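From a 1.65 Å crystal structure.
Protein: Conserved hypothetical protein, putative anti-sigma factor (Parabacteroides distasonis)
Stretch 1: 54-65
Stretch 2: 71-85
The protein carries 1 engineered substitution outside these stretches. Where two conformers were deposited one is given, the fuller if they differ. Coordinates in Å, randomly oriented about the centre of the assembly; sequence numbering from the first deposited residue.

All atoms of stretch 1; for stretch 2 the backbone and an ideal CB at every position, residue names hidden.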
ATOM      1  N   GLU A  54     -18.927   9.859 -14.157  1.00 33.80           N
ATOM      2  CA  GLU A  54     -18.430  10.243 -15.477  0.50 34.53           C
ATOM      3  C   GLU A  54     -17.252  11.201 -15.299  1.00 34.03           C
ATOM      4  O   GLU A  54     -17.319  12.080 -14.442  1.00 31.52           O
ATOM      5  CB  GLU A  54     -19.565  10.932 -16.248  0.50 38.38           C
ATOM      6  CG  GLU A  54     -19.253  11.354 -17.673  0.50 40.33           C
ATOM      7  CD  GLU A  54     -20.524  11.640 -18.471  0.50 43.16           C
ATOM      8  OE1 GLU A  54     -21.631  11.371 -17.954  0.50 42.00           O
ATOM      9  OE2 GLU A  54     -20.425  12.125 -19.618  0.50 44.84           O
ATOM     10  N   PHE A  55     -16.195  11.047 -16.097  1.00 33.40           N
ATOM     11  CA  PHE A  55     -15.056  11.961 -16.063  1.00 35.11           C
ATOM     12  C   PHE A  55     -15.390  13.097 -17.048  1.00 40.50           C
ATOM     13  O   PHE A  55     -15.195  12.955 -18.259  1.00 43.59           O
ATOM     14  CB  PHE A  55     -13.752  11.265 -16.490  1.00 31.63           C
ATOM     15  CG  PHE A  55     -13.205  10.290 -15.476  1.00 26.86           C
ATOM     16  CD1 PHE A  55     -12.895  10.718 -14.189  1.00 25.70           C
ATOM     17  CD2 PHE A  55     -12.930   8.967 -15.825  1.00 26.69           C
ATOM     18  CE1 PHE A  55     -12.344   9.833 -13.262  1.00 22.74           C
ATOM     19  CE2 PHE A  55     -12.403   8.079 -14.896  1.00 24.71           C
ATOM     20  CZ  PHE A  55     -12.114   8.511 -13.629  1.00 23.99           C
ATOM     21  N   THR A  56     -15.924  14.195 -16.533  1.00 46.36           N
ATOM     22  CA  THR A  56     -16.385  15.293 -17.395  1.00 55.87           C
ATOM     23  C   THR A  56     -15.347  16.405 -17.572  1.00 58.52           C
ATOM     24  O   THR A  56     -15.501  17.259 -18.451  1.00 58.97           O
ATOM     25  CB  THR A  56     -17.697  15.914 -16.868  1.00 52.56           C
ATOM     26  OG1 THR A  56     -17.512  16.371 -15.523  1.00 52.13           O
ATOM     27  CG2 THR A  56     -18.830  14.892 -16.911  1.00 48.62           C
ATOM     28  N   SER A  57     -14.301  16.409 -16.746  1.00 47.29           N
ATOM     29  CA  SER A  57     -13.313  17.489 -16.808  1.00 52.04           C
ATOM     30  C   SER A  57     -12.197  17.136 -17.799  1.00 49.92           C
ATOM     31  O   SER A  57     -12.282  16.117 -18.486  1.00 56.59           O
ATOM     32  CB  SER A  57     -12.752  17.767 -15.417  1.00 53.01           C
ATOM     33  OG  SER A  57     -12.027  16.656 -14.950  1.00 50.42           O
ATOM     34  N   ASP A  58     -11.170  17.986 -17.881  1.00 42.60           N
ATOM     35  CA  ASP A  58      -9.992  17.714 -18.718  1.00 42.02           C
ATOM     36  C   ASP A  58      -8.990  16.754 -18.048  1.00 34.82           C
ATOM     37  O   ASP A  58      -7.940  16.430 -18.620  1.00 33.97           O
ATOM     38  CB  ASP A  58      -9.267  19.018 -19.074  1.00 41.19           C
ATOM     39  CG  ASP A  58      -8.759  19.768 -17.846  1.00 53.41           C
ATOM     40  OD1 ASP A  58      -9.546  19.959 -16.893  1.00 60.69           O
ATOM     41  OD2 ASP A  58      -7.572  20.166 -17.833  1.00 64.82           O
ATOM     42  N   ILE A  59      -9.294  16.325 -16.830  1.00 34.16           N
ATOM     43  CA  ILE A  59      -8.460  15.343 -16.160  1.00 31.84           C
ATOM     44  C   ILE A  59      -9.383  14.257 -15.653  1.00 28.84           C
ATOM     45  O   ILE A  59     -10.577  14.488 -15.429  1.00 31.80           O
ATOM     46  CB  ILE A  59      -7.657  15.952 -14.983  1.00 31.79           C
ATOM     47  CG1 ILE A  59      -8.591  16.558 -13.940  1.00 34.61           C
ATOM     48  CG2 ILE A  59      -6.700  17.020 -15.493  1.00 34.88           C
ATOM     49  CD1 ILE A  59      -7.913  16.861 -12.617  1.00 38.51           C
ATOM     50  N   ARG A  60      -8.842  13.059 -15.535  1.00 24.41           N
ATOM     51  CA  ARG A  60      -9.544  11.971 -14.913  1.00 22.00           C
ATOM     52  C   ARG A  60      -9.036  11.909 -13.470  1.00 22.77           C
ATOM     53  O   ARG A  60      -7.980  11.352 -13.231  1.00 23.49           O
ATOM     54  CB  ARG A  60      -9.200  10.676 -15.639  1.00 22.01           C
ATOM     55  CG  ARG A  60      -9.727  10.625 -17.059  1.00 24.18           C
ATOM     56  CD  ARG A  60      -9.231   9.390 -17.788  1.00 23.43           C
ATOM     57  NE  ARG A  60      -7.835   9.502 -18.147  1.00 23.53           N
ATOM     58  CZ  ARG A  60      -7.049   8.484 -18.505  1.00 24.17           C
ATOM     59  NH1 ARG A  60      -7.503   7.242 -18.531  1.00 24.62           N
ATOM     60  NH2 ARG A  60      -5.794   8.704 -18.877  1.00 22.93           N
ATOM     61  N   LEU A  61      -9.799  12.463 -12.528  1.00 20.94           N
ATOM     62  CA  LEU A  61      -9.363  12.584 -11.132  1.00 23.11           C
ATOM     63  C   LEU A  61     -10.091  11.635 -10.197  1.00 21.56           C
ATOM     64  O   LEU A  61     -11.315  11.582 -10.196  1.00 21.16           O
ATOM     65  CB  LEU A  61      -9.616  14.009 -10.638  1.00 24.76           C
ATOM     66  CG  LEU A  61      -9.270  14.285  -9.167  1.00 26.56           C
ATOM     67  CD1 LEU A  61      -7.767  14.293  -8.993  1.00 26.15           C
ATOM     68  CD2 LEU A  61      -9.876  15.625  -8.786  1.00 28.87           C
ATOM     69  N   VAL A  62      -9.332  10.897  -9.391  1.00 17.32           N
ATOM     70  CA  VAL A  62      -9.875  10.119  -8.292  1.00 16.63           C
ATOM     71  C   VAL A  62      -9.112  10.495  -7.011  1.00 15.67           C
ATOM     72  O   VAL A  62      -7.980  11.028  -7.067  1.00 14.76           O
ATOM     73  CB  VAL A  62      -9.901   8.608  -8.572  1.00 17.11           C
ATOM     74  CG1 VAL A  62     -10.605   8.316  -9.903  1.00 17.82           C
ATOM     75  CG2 VAL A  62      -8.510   7.995  -8.542  1.00 18.14           C
ATOM     76  N   GLU A  63      -9.777  10.312  -5.876  1.00 15.59           N
ATOM     77  CA  GLU A  63      -9.177  10.550  -4.563  1.00 16.14           C
ATOM     78  C   GLU A  63      -9.138   9.239  -3.838  1.00 15.55           C
ATOM     79  O   GLU A  63     -10.089   8.459  -3.904  1.00 16.32           O
ATOM     80  CB  GLU A  63      -9.966  11.575  -3.733  1.00 18.17           C
ATOM     81  CG  GLU A  63      -9.861  13.006  -4.241  1.00 20.08           C
ATOM     82  CD  GLU A  63     -10.686  13.984  -3.409  1.00 27.06           C
ATOM     83  OE1 GLU A  63     -11.538  13.545  -2.626  1.00 27.55           O
ATOM     84  OE2 GLU A  63     -10.492  15.196  -3.573  1.00 30.76           O
ATOM     85  N   MET A  64      -8.027   8.957  -3.166  1.00 15.99           N
ATOM     86  CA  MET A  64      -7.893   7.702  -2.511  1.00 14.90           C
ATOM     87  C   MET A  64      -7.099   7.829  -1.231  1.00 14.92           C
ATOM     88  O   MET A  64      -6.164   8.622  -1.140  1.00 14.43           O
ATOM     89  CB  MET A  64      -7.212   6.716  -3.471  1.00 16.23           C
ATOM     90  CG  MET A  64      -7.211   5.294  -2.970  1.00 18.24           C
ATOM     91  SD  MET A  64      -5.776   4.786  -2.006  1.00 20.83           S
ATOM     92  CE  MET A  64      -4.514   4.929  -3.279  1.00 19.50           C
ATOM     93  N   GLU A  65      -7.500   7.060  -0.232  1.00 13.77           N
ATOM     94  CA  GLU A  65      -6.755   6.858   0.979  1.00 15.12           C
ATOM     95  C   GLU A  65      -6.752   5.373   1.287  1.00 14.87           C
ATOM     96  O   GLU A  65      -7.822   4.724   1.311  1.00 16.15           O
ATOM     97  CB  GLU A  65      -7.385   7.679   2.112  1.00 15.43           C
ATOM     98  CG  GLU A  65      -6.671   7.583   3.437  1.00 15.94           C
ATOM     99  CD  GLU A  65      -7.113   6.375   4.226  1.00 18.51           C
ATOM    100  OE1 GLU A  65      -8.350   6.204   4.465  1.00 19.12           O
ATOM    101  OE2 GLU A  65      -6.238   5.610   4.620  1.00 16.65           O
ATOM    102  N   UNK A  71      -4.558   0.243 -13.154  1.00 16.61           N
ATOM    103  CA  UNK A  71      -4.107  -0.024 -14.508  1.00 17.89           C
ATOM    104  C   UNK A  71      -4.851   0.963 -15.382  1.00 18.81           C
ATOM    105  O   UNK A  71      -5.994   0.726 -15.774  1.00 18.22           O
ATOM    106  CB  UNK A  71      -4.354  -1.473 -14.933  1.00 17.89           C
ATOM    107  N   UNK A  72      -4.199   2.100 -15.635  1.00 20.21           N
ATOM    108  CA  UNK A  72      -4.831   3.219 -16.297  1.00 19.62           C
ATOM    109  C   UNK A  72      -4.839   3.123 -17.810  1.00 25.82           C
ATOM    110  O   UNK A  72      -3.801   3.028 -18.432  1.00 25.22           O
ATOM    111  CB  UNK A  72      -4.133   4.514 -15.878  1.00 19.62           C
ATOM    112  N   UNK A  73      -6.052   3.165 -18.365  1.00 29.36           N
ATOM    113  CA  UNK A  73      -6.276   3.246 -19.795  1.00 29.11           C
ATOM    114  C   UNK A  73      -5.640   4.495 -20.402  1.00 32.11           C
ATOM    115  O   UNK A  73      -5.855   5.599 -19.932  1.00 27.98           O
ATOM    116  CB  UNK A  73      -7.777   3.226 -20.090  1.00 29.11           C
ATOM    117  N   UNK A  74      -4.841   4.303 -21.453  1.00 31.80           N
ATOM    118  CA  UNK A  74      -4.074   5.388 -22.006  1.00 35.71           C
ATOM    119  C   UNK A  74      -5.030   6.377 -22.636  1.00 39.27           C
ATOM    120  O   UNK A  74      -5.867   6.017 -23.456  1.00 44.15           O
ATOM    121  CB  UNK A  74      -3.047   4.882 -23.021  1.00 35.71           C
ATOM    122  N   UNK A  75      -4.933   7.610 -22.162  1.00 45.39           N
ATOM    123  CA  UNK A  75      -5.516   8.751 -22.825  1.00 41.61           C
ATOM    124  C   UNK A  75      -4.501   9.881 -22.684  1.00 43.02           C
ATOM    125  O   UNK A  75      -4.419  10.527 -21.642  1.00 38.62           O
ATOM    126  CB  UNK A  75      -6.880   9.120 -22.239  1.00 41.61           C
ATOM    127  N   UNK A  76      -3.697  10.090 -23.726  1.00 44.14           N
ATOM    128  CA  UNK A  76      -2.713  11.175 -23.722  1.00 49.35           C
ATOM    129  C   UNK A  76      -3.398  12.538 -23.581  1.00 48.68           C
ATOM    130  O   UNK A  76      -2.850  13.462 -22.978  1.00 52.33           O
ATOM    131  CB  UNK A  76      -1.875  11.137 -25.002  1.00 49.35           C
ATOM    132  N   UNK A  77      -4.605  12.647 -24.124  1.00 48.35           N
ATOM    133  CA  UNK A  77      -5.367  13.892 -24.065  1.00 47.87           C
ATOM    134  C   UNK A  77      -5.976  14.222 -22.718  1.00 48.33           C
ATOM    135  O   UNK A  77      -6.506  15.317 -22.544  1.00 45.09           O
ATOM    136  CB  UNK A  77      -6.489  13.841 -25.104  1.00 47.87           C
ATOM    137  N   UNK A  78      -5.894  13.288 -21.762  1.00 38.37           N
ATOM    138  CA  UNK A  78      -6.635  13.401 -20.520  1.00 35.79           C
ATOM    139  C   UNK A  78      -5.853  12.686 -19.414  1.00 28.52           C
ATOM    140  O   UNK A  78      -6.004  11.484 -19.217  1.00 31.56           O
ATOM    141  CB  UNK A  78      -8.042  12.819 -20.667  1.00 35.79           C
ATOM    142  N   UNK A  79      -4.970  13.418 -18.728  1.00 24.39           N
ATOM    143  CA  UNK A  79      -4.194  12.771 -17.682  1.00 23.67           C
ATOM    144  C   UNK A  79      -5.099  12.196 -16.609  1.00 22.26           C
ATOM    145  O   UNK A  79      -6.208  12.719 -16.366  1.00 28.59           O
ATOM    146  CB  UNK A  79      -3.203  13.758 -17.062  1.00 23.67           C
ATOM    147  N   UNK A  80      -4.629  11.124 -15.987  1.00 19.96           N
ATOM    148  CA  UNK A  80      -5.323  10.484 -14.881  1.00 19.20           C
ATOM    149  C   UNK A  80      -4.564  10.869 -13.622  1.00 17.87           C
ATOM    150  O   UNK A  80      -3.354  10.734 -13.601  1.00 16.92           O
ATOM    151  CB  UNK A  80      -5.407   8.966 -15.055  1.00 19.20           C
ATOM    152  N   UNK A  81      -5.276  11.336 -12.604  1.00 16.10           N
ATOM    153  CA  UNK A  81      -4.635  11.731 -11.351  1.00 16.97           C
ATOM    154  C   UNK A  81      -5.209  10.962 -10.180  1.00 15.61           C
ATOM    155  O   UNK A  81      -6.436  10.978  -9.923  1.00 16.01           O
ATOM    156  CB  UNK A  81      -4.792  13.235 -11.116  1.00 16.97           C
ATOM    157  N   UNK A  82      -4.330  10.278  -9.460  1.00 13.72           N
ATOM    158  CA  UNK A  82      -4.728   9.703  -8.182  1.00 13.98           C
ATOM    159  C   UNK A  82      -4.287  10.711  -7.120  1.00 14.37           C
ATOM    160  O   UNK A  82      -3.096  10.937  -6.922  1.00 13.59           O
ATOM    161  CB  UNK A  82      -4.114   8.320  -7.955  1.00 13.98           C
ATOM    162  N   UNK A  83      -5.257  11.317  -6.465  1.00 13.69           N
ATOM    163  CA  UNK A  83      -5.002  12.334  -5.455  1.00 14.84           C
ATOM    164  C   UNK A  83      -5.074  11.730  -4.075  1.00 14.99           C
ATOM    165  O   UNK A  83      -6.132  11.259  -3.614  1.00 15.07           O
ATOM    166  CB  UNK A  83      -5.996  13.491  -5.581  1.00 14.84           C
ATOM    167  N   UNK A  84      -3.920  11.736  -3.436  1.00 14.78           N
ATOM    168  CA  UNK A  84      -3.799  11.376  -2.057  1.00 13.49           C
ATOM    169  C   UNK A  84      -3.403  12.597  -1.238  1.00 14.34           C
ATOM    170  O   UNK A  84      -2.988  13.635  -1.763  1.00 15.67           O
ATOM    171  CB  UNK A  84      -2.785  10.244  -1.885  1.00 13.49           C
ATOM    172  N   UNK A  85      -3.550  12.458   0.064  1.00 15.20           N
ATOM    173  CA  UNK A  85      -3.214  13.562   0.928  1.00 17.93           C
ATOM    174  C   UNK A  85      -1.786  14.050   0.675  1.00 18.89           C
ATOM    175  O   UNK A  85      -1.551  15.257   0.682  1.00 20.57           O
ATOM    176  CB  UNK A  85      -3.388  13.153   2.392  1.00 17.93           C
TER

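Residues 60-65 of stretch 1 form a strand that pairs in parallel with strand 80-83, and the bends leading into the second strand wrap around the long side chain of Arg-60.

Position 71 has nothing of stretch 1 near its ideal CB, so almost any residue would suit; it is Asn-71. At 72 the CB points toward stretch 1, 5.1 Å from Arg-60 NH1, and a small or medium apolar side chain could pack there. It is Val-72, whose CG1 lies 3.6 Å from Arg-60 NH1. Position 73 contributes chiefly its carbonyl, so its side chain, directed sideways, is little constrained. Met-73 is deposited; its O accepts a hydrogen bond from Arg-60 NH1 (2.7 Å) and a weak one from Arg-60 NH2 (3.3 Å). Position 74 points away and tolerates many residues; Arg-74 is deposited.

At 75 the ideal CB stands 3.6 Å from Arg-60 NH2, which invites an acid or a small polar residue. Asp-75 is found, but it makes no salt bridge with Arg-60; its CB covers one guanidinium face. It also opens a type I turn ending at 78. Position 76 points away, and Glu-76 OE2 forms a salt bridge with Arg-74 NH2 (3.0 Å). At 77, phi/psi of -74/-7 does not demand glycine, and open space would admit other residues; Gly-77 is deposited.

Position 78 points toward stretch 1, with its ideal CB 4.2 Å from Asp-58 O. The carbonyls of Phe-55, Ser-57 and Asp-58 line the way, so a long donor such as lysine or arginine fits well. Lys-78 runs along them in a nearly extended form, and NZ donates to Phe-55 O (2.8 Å). Lys-78 O accepts hydrogen bonds from Arg-60 NE (2.9 Å) and Arg-60 NH2 (2.8 Å). At 79, phi of -60° allows proline, and the nitrogen is not needed by stretch 1; other apolar residues would also suit the nearby Ile-59. Pro-79 is present, and its O accepts from Arg-60 N (2.8 Å).

From 80 the side chains alternate between sheet faces. Position 80 shares a face with Arg-60 and Val-62, and its ideal CB is 3.9 Å from Arg-60 NH2; a large apolar or aromatic residue suits. Phe-80 places CB over the guanidinium face opposite Asp-75, while CE1 reaches Val-62 CG2 (4.0 Å). Position 81 looks onto Leu-61 and Ile-59, favouring a branched aliphatic. Ile-81 packs CG2 on Leu-61 CD1 (3.7 Å), and its N donates to Arg-60 O (2.8 Å). Position 82, near Val-62 CG2, suits valine or isoleucine; Val-82 meets that atom through its own CG2 (4.1 Å).

Position 83 lies beside Leu-61 and acidic Glu-63, so a long basic or polar residue is plausible. Arg-83 lays its guanidinium over Leu-61 CD1, and a water links its NH1 to Glu-63 OE2. At 84, near Met-64 O, a small or beta-branched residue suits; Thr-84 brings CG2 within 3.6 Å of that oxygen. Position 85 is unconstrained by stretch 1: Arg-85.

Stretch 2, residues 71-85: NVMRDEGKPFIVRTR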
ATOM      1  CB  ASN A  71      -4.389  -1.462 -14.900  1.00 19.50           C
ATOM      2  CG  ASN A  71      -3.810  -1.821 -16.253  1.00 25.50           C
ATOM      3  OD1 ASN A  71      -3.457  -0.967 -17.025  1.00 26.61           O
ATOM      4  ND2 ASN A  71      -3.754  -3.102 -16.546  1.00 34.96           N
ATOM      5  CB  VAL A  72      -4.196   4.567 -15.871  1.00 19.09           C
ATOM      6  CG1 VAL A  72      -4.829   5.726 -16.654  1.00 20.10           C
ATOM      7  CG2 VAL A  72      -4.389   4.768 -14.382  1.00 19.90           C
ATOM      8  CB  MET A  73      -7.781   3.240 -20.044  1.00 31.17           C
ATOM      9  CG  MET A  73      -8.389   1.849 -20.084  1.00 36.06           C
ATOM     10  SD  MET A  73      -8.058   0.962 -21.637  1.00 43.76           S
ATOM     11  CE  MET A  73      -8.128   2.273 -22.818  1.00 37.69           C
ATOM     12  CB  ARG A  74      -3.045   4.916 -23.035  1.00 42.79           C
ATOM     13  CG  ARG A  74      -2.128   6.046 -23.485  1.00 44.32           C
ATOM     14  CD  ARG A  74      -0.993   5.569 -24.377  1.00 49.28           C
ATOM     15  NE  ARG A  74      -0.012   6.641 -24.528  1.00 53.26           N
ATOM     16  CZ  ARG A  74       0.963   6.920 -23.663  1.00 53.50           C
ATOM     17  NH1 ARG A  74       1.142   6.189 -22.570  1.00 50.16           N
ATOM     18  NH2 ARG A  74       1.783   7.936 -23.903  1.00 59.34           N
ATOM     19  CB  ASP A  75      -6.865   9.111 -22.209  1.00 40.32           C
ATOM     20  CG  ASP A  75      -7.638  10.106 -23.046  1.00 40.46           C
ATOM     21  OD1 ASP A  75      -7.004  10.921 -23.743  1.00 40.80           O
ATOM     22  OD2 ASP A  75      -8.878  10.091 -22.984  1.00 45.86           O
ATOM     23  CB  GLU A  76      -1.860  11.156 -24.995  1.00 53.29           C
ATOM     24  CG  GLU A  76      -0.895   9.981 -25.106  1.00 61.75           C
ATOM     25  CD  GLU A  76      -0.040  10.032 -26.373  1.00 72.74           C
ATOM     26  OE1 GLU A  76      -0.521  10.541 -27.410  1.00 77.63           O
ATOM     27  OE2 GLU A  76       1.117   9.554 -26.339  1.00 73.87           O
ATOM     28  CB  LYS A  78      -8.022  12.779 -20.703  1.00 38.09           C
ATOM     29  CG  LYS A  78      -9.128  13.435 -19.897  1.00 41.02           C
ATOM     30  CD  LYS A  78     -10.482  12.916 -20.364  1.00 43.86           C
ATOM     31  CE  LYS A  78     -11.591  13.214 -19.366  1.00 45.76           C
ATOM     32  NZ  LYS A  78     -12.894  12.638 -19.803  1.00 46.42           N
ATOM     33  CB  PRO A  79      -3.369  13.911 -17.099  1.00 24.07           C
ATOM     34  CG  PRO A  79      -3.288  14.932 -18.187  1.00 26.58           C
ATOM     35  CD  PRO A  79      -4.601  14.834 -18.905  1.00 26.27           C
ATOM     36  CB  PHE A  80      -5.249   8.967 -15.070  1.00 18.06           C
ATOM     37  CG  PHE A  80      -6.112   8.197 -14.130  1.00 16.96           C
ATOM     38  CD1 PHE A  80      -5.690   7.920 -12.822  1.00 16.47           C
ATOM     39  CD2 PHE A  80      -7.343   7.706 -14.555  1.00 17.83           C
ATOM     40  CE1 PHE A  80      -6.509   7.198 -11.966  1.00 16.11           C
ATOM     41  CE2 PHE A  80      -8.163   6.997 -13.693  1.00 16.58           C
ATOM     42  CZ  PHE A  80      -7.744   6.732 -12.398  1.00 15.87           C
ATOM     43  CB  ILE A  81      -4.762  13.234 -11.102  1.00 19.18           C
ATOM     44  CG1 ILE A  81      -4.051  14.015 -12.202  1.00 22.02           C
ATOM     45  CG2 ILE A  81      -4.206  13.560  -9.713  1.00 19.26           C
ATOM     46  CD1 ILE A  81      -4.122  15.520 -12.046  1.00 26.69           C
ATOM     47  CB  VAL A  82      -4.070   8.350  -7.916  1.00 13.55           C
ATOM     48  CG1 VAL A  82      -4.442   7.875  -6.496  1.00 14.71           C
ATOM     49  CG2 VAL A  82      -4.465   7.333  -8.976  1.00 13.51           C
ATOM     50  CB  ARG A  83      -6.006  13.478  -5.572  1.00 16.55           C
ATOM     51  CG  ARG A  83      -5.895  14.541  -4.477  1.00 16.80           C
ATOM     52  CD  ARG A  83      -6.467  15.857  -4.973  1.00 19.24           C
ATOM     53  NE  ARG A  83      -5.667  16.371  -6.068  1.00 20.29           N
ATOM     54  CZ  ARG A  83      -6.088  17.233  -6.986  1.00 23.65           C
ATOM     55  NH1 ARG A  83      -7.315  17.750  -6.930  1.00 26.14           N
ATOM     56  NH2 ARG A  83      -5.250  17.623  -7.945  1.00 22.85           N
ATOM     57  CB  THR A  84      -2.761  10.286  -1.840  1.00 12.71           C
ATOM     58  OG1 THR A  84      -1.447  10.842  -2.006  1.00 12.62           O
ATOM     59  CG2 THR A  84      -2.970   9.132  -2.775  1.00 12.81           C
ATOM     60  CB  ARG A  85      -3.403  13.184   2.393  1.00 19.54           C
ATOM     61  CG  ARG A  85      -3.170  14.360   3.346  1.00 24.10           C
ATOM     62  CD  ARG A  85      -3.184  13.943   4.815  1.00 28.63           C
ATOM     63  NE  ARG A  85      -2.128  12.987   5.178  1.00 29.64           N
ATOM     64  CZ  ARG A  85      -0.878  13.293   5.544  1.00 38.12           C
ATOM     65  NH1 ARG A  85      -0.462  14.556   5.611  1.00 38.93           N
ATOM     66  NH2 ARG A  85      -0.025  12.319   5.854  1.00 45.46           N
TER
HETATM   67  O   HOH W   1      -9.674  16.993  -5.486  1.00 30.03           O
HETATM   68  O   HOH W   2      -5.063  10.115   0.973  1.00 15.04           O
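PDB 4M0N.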